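Local coordinates for hexapeptide transferase family protein (Anaplasma phagocytophilum, PDB 3IXC) that probably acts as a metal-binding transferase of the hexapeptide-repeat family, a left-handed beta-helix protein related to gamma-class carbonic anhydrases and assembled as a trimer, at residues V102-G105 and H106-L110; V52-G55 and K56-I60. All blocks are in the same frame, centred on the assembly; numbering follows the deposited sequence. Where two conformers were deposited one is given.

Both contacts are corners of the same left-handed beta-helix, and both touch the face that carries strands 59-60, 80-81 and 103-104. In contact 2 the chain turns onto that face, from strand 52-54 into 59-60; in contact 1 it turns off it, from 103-104 toward 109-110. Their centres lie 14 Å apart and their nearest atoms about 7 Å, without touching. Contact 1 carries His106, a ligand of a magnesium ion shared with a second subunit, and its Leu110 side chain is about 10 Å from another magnesium. Contact 2 is remote from the metal: the Ile60 side chain stops about 12 Å from that of His106.

Contact 1 (V102-G105 and H106-L110); sequences VTIG and HSCIL. With MG (magnesium ion), chain B.
Ile104 and Leu110 meet inside a corner of the left-handed beta-helix, where strand 103-104 ends and the chain bends through Gly105-Ser107 into strand 109-110. The sequence from Ile104 to Ile109 follows the hexapeptide pattern, an aliphatic residue and then glycine, with Cys108 in the place of the usual small residue. The tight part faces the core. Ile104 CD1 comes to 3.6 Å from Leu110 CD1, tip to tip. A chi1 of -64° puts CG1 of Ile104 beside the backbone N and leaves CG2 anti to it, turned to Cys108, 3.8 Å from CB. Ile104 has two deposited conformers, and both of its distances hold for one of them. Ile98, in strand 96-98, touches both Ile104 and Leu110 and closes the third face around them.

The looser side of the bend is at Ser107, which is partly exposed and turns away from Val102-Gly105. His106 also turns away from Val102-Gly105, but it is buried, and its ring reaches the boundary with a second subunit. Asp83 holds ND1 by a hydrogen bond, which orients the imidazole and probably makes NE2 a better donor to the metal. His88 and His111 of the second subunit also bind this magnesium, and water 1 lies 2.0 Å from the ion. His106 NE2 itself sits 2.4 Å from the magnesium.

Contact 2 (V52-G55 and K56-I60); sequences VCIG and KNASI
Gly55 and Ala58 are the ends of a type II beta turn that carries the chain from strand 52-54 to strand 59-60, one corner of the left-handed beta-helix. Ala58 N donates to Gly55 O across 3.3 Å, a rather long bond but a fairly straight one, with 160° at the hydrogen. The donor stands above the carbonyl plane, 41° out of it, so it does not lie on a lone pair. Asn57 takes the third position of the turn with a positive phi, as a type II turn requires.

Ile54, Ala58 and Ile60 line the inside of the bend, and the sequence from Ile54 to Ser59 follows the hexapeptide pattern. Ile54 divides its branches between two partners. With CG1 anti to the carbonyl carbon (chi1 -54°) and CG2 anti to the backbone N, CG2 is presented to Ala58 CB at 3.7 Å, while CD1 goes on toward Ile60 CD1, 4.1 Å away and tip to tip. Ile54 has a second deposited conformer, so these approaches describe one of two states. Ala58 CB also lies 3.4 Å from Gly55 O. Lys56, extended along its whole length, heads outward into an exposed position.

Around the corner, Leu66 of strand 65-68 touches both Ile54 and Ile60 from the third face. Outside, Asn57 OD1 accepts a hydrogen bond from Arg188, and Asn57 and Ser59 pack against helix 170-188, which runs along this side of the beta-helix.

Contact 1 (V102-G105 and H106-L110)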
loop_
_atom_site.group_PDB
_atom_site.type_symbol
_atom_site.label_atom_id
_atom_site.label_comp_id
_atom_site.label_asym_id
_atom_site.label_seq_id
_atom_site.Cartn_x
_atom_site.Cartn_y
_atom_site.Cartn_z
ATOM N N VAL A 102 -20.025 -3.667 -4.471
ATOM C CA VAL A 102 -18.937 -4.241 -3.683
ATOM C C VAL A 102 -18.139 -3.092 -3.066
ATOM O O VAL A 102 -17.963 -2.039 -3.692
ATOM C CB VAL A 102 -18.008 -5.107 -4.577
ATOM C CG1 VAL A 102 -16.701 -5.461 -3.851
ATOM C CG2 VAL A 102 -18.720 -6.390 -5.002
ATOM N N THR A 103 -17.677 -3.294 -1.831
ATOM C CA THR A 103 -16.787 -2.342 -1.171
ATOM C C THR A 103 -15.423 -2.998 -1.004
ATOM O O THR A 103 -15.319 -4.071 -0.383
ATOM C CB THR A 103 -17.338 -1.916 0.211
ATOM O OG1 THR A 103 -18.539 -1.141 0.038
ATOM C CG2 THR A 103 -16.310 -1.050 0.972
ATOM N N ILE A 104 -14.398 -2.371 -1.593
ATOM C CA ILE A 104 -13.018 -2.797 -1.381
ATOM C C ILE A 104 -12.281 -1.667 -0.672
ATOM O O ILE A 104 -12.151 -0.562 -1.192
ATOM C CB ILE A 104 -12.319 -3.204 -2.702
ATOM C CG1 ILE A 104 -13.012 -4.436 -3.291
ATOM C CG2 ILE A 104 -10.817 -3.494 -2.466
ATOM C CD1 ILE A 104 -13.074 -4.452 -4.804
ATOM N N GLY A 105 -11.831 -1.963 0.548
ATOM C CA GLY A 105 -11.183 -0.966 1.394
ATOM C C GLY A 105 -9.819 -0.498 0.905
ATOM O O GLY A 105 -9.280 -1.010 -0.087
ATOM N N HIS A 106 -9.257 0.484 1.606
ATOM C CA HIS A 106 -7.977 1.074 1.171
ATOM C C HIS A 106 -6.884 0.025 1.141
ATOM O O HIS A 106 -6.857 -0.882 1.983
ATOM C CB HIS A 106 -7.503 2.180 2.118
ATOM C CG HIS A 106 -8.592 3.089 2.595
ATOM N ND1 HIS A 106 -9.074 4.137 1.839
ATOM C CD2 HIS A 106 -9.282 3.114 3.761
ATOM C CE1 HIS A 106 -10.019 4.765 2.516
ATOM N NE2 HIS A 106 -10.169 4.163 3.684
ATOM N N SER A 107 -5.983 0.166 0.174
ATOM C CA SER A 107 -4.706 -0.550 0.184
ATOM C C SER A 107 -4.865 -2.069 0.243
ATOM O O SER A 107 -4.123 -2.767 0.948
ATOM C CB SER A 107 -3.820 -0.039 1.321
ATOM O OG SER A 107 -3.607 1.356 1.179
ATOM N N CYS A 108 -5.860 -2.568 -0.487
ATOM C CA CYS A 108 -6.015 -4.004 -0.689
ATOM C C CYS A 108 -5.162 -4.471 -1.866
ATOM O O CYS A 108 -4.677 -3.658 -2.646
ATOM C CB CYS A 108 -7.476 -4.359 -0.936
ATOM S SG CYS A 108 -8.478 -4.259 0.570
ATOM N N ILE A 109 -4.961 -5.785 -1.965
ATOM C CA ILE A 109 -4.362 -6.382 -3.154
ATOM C C ILE A 109 -5.309 -7.496 -3.579
ATOM O O ILE A 109 -5.595 -8.401 -2.791
ATOM C CB ILE A 109 -2.944 -6.970 -2.910
ATOM C CG1 ILE A 109 -2.041 -5.995 -2.151
ATOM C CG2 ILE A 109 -2.288 -7.334 -4.264
ATOM C CD1 ILE A 109 -0.744 -6.648 -1.622
ATOM N N LEU A 110 -5.821 -7.402 -4.803
ATOM C CA LEU A 110 -6.746 -8.414 -5.343
ATOM C C LEU A 110 -6.090 -9.068 -6.540
ATOM O O LEU A 110 -5.660 -8.370 -7.464
ATOM C CB LEU A 110 -8.075 -7.782 -5.767
ATOM C CG LEU A 110 -8.803 -6.899 -4.749
ATOM C CD1 LEU A 110 -10.099 -6.346 -5.359
ATOM C CD2 LEU A 110 -9.083 -7.678 -3.476
HETATM MG MG MG B . -12.200 4.861 4.642
HETATM O O HOH W 1 -13.772 4.350 3.568
#

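Contact 2 (V52-G55 and K56-I60)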
loop_
_atom_site.group_PDB
_atom_site.type_symbol
_atom_site.label_atom_id
_atom_site.label_comp_id
_atom_site.label_asym_id
_atom_site.label_seq_id
_atom_site.Cartn_x
_atom_site.Cartn_y
_atom_site.Cartn_z
ATOM N N VAL A 52 -10.000 -3.782 -18.931
ATOM C CA VAL A 52 -10.714 -3.492 -17.691
ATOM C C VAL A 52 -12.038 -2.834 -18.046
ATOM O O VAL A 52 -12.069 -1.920 -18.872
ATOM C CB VAL A 52 -9.914 -2.530 -16.780
ATOM C CG1 VAL A 52 -10.679 -2.232 -15.493
ATOM C CG2 VAL A 52 -8.528 -3.100 -16.451
ATOM N N CYS A 53 -13.115 -3.321 -17.437
ATOM C CA CYS A 53 -14.449 -2.742 -17.610
ATOM C C CYS A 53 -14.955 -2.216 -16.278
ATOM O O CYS A 53 -14.936 -2.942 -15.278
ATOM C CB CYS A 53 -15.427 -3.788 -18.149
ATOM S SG CYS A 53 -15.142 -4.247 -19.858
ATOM N N ILE A 54 -15.394 -0.961 -16.273
ATOM C CA ILE A 54 -15.854 -0.268 -15.060
ATOM C C ILE A 54 -17.325 0.129 -15.243
ATOM O O ILE A 54 -17.643 0.907 -16.160
ATOM C CB ILE A 54 -15.028 1.025 -14.797
ATOM C CG1 ILE A 54 -13.518 0.744 -14.753
ATOM C CG2 ILE A 54 -15.481 1.711 -13.507
ATOM C CD1 ILE A 54 -13.085 -0.060 -13.553
ATOM N N GLY A 55 -18.201 -0.379 -14.379
ATOM C CA GLY A 55 -19.640 -0.170 -14.504
ATOM C C GLY A 55 -20.189 1.152 -14.005
ATOM O O GLY A 55 -19.466 1.970 -13.425
ATOM N N LYS A 56 -21.488 1.337 -14.245
ATOM C CA LYS A 56 -22.245 2.509 -13.817
ATOM C C LYS A 56 -22.044 2.809 -12.330
ATOM O O LYS A 56 -22.146 1.912 -11.497
ATOM C CB LYS A 56 -23.732 2.262 -14.118
ATOM C CG LYS A 56 -24.710 3.181 -13.442
ATOM C CD LYS A 56 -26.134 2.823 -13.885
ATOM C CE LYS A 56 -27.175 3.674 -13.170
ATOM N NZ LYS A 56 -28.552 3.366 -13.681
ATOM N N ASN A 57 -21.761 4.072 -12.010
ATOM C CA ASN A 57 -21.681 4.544 -10.620
ATOM C C ASN A 57 -20.573 3.926 -9.776
ATOM O O ASN A 57 -20.580 4.086 -8.560
ATOM C CB ASN A 57 -23.024 4.376 -9.884
ATOM C CG ASN A 57 -24.134 5.233 -10.477
ATOM O OD1 ASN A 57 -23.887 6.300 -11.063
ATOM N ND2 ASN A 57 -25.373 4.779 -10.309
ATOM N N ALA A 58 -19.643 3.206 -10.407
ATOM C CA ALA A 58 -18.466 2.726 -9.684
ATOM C C ALA A 58 -17.571 3.902 -9.307
ATOM O O ALA A 58 -17.690 4.990 -9.871
ATOM C CB ALA A 58 -17.692 1.707 -10.514
ATOM N N SER A 59 -16.681 3.684 -8.346
ATOM C CA SER A 59 -15.720 4.713 -7.969
ATOM C C SER A 59 -14.367 4.066 -7.699
ATOM O O SER A 59 -14.246 3.119 -6.910
ATOM C CB SER A 59 -16.210 5.571 -6.785
ATOM O OG SER A 59 -16.585 4.796 -5.648
ATOM N N ILE A 60 -13.368 4.570 -8.408
ATOM C CA ILE A 60 -12.003 4.044 -8.358
ATOM C C ILE A 60 -11.147 5.174 -7.798
ATOM O O ILE A 60 -11.042 6.240 -8.409
ATOM C CB ILE A 60 -11.529 3.613 -9.770
ATOM C CG1 ILE A 60 -12.566 2.680 -10.439
ATOM C CG2 ILE A 60 -10.135 3.002 -9.717
ATOM C CD1 ILE A 60 -12.821 1.343 -9.701
#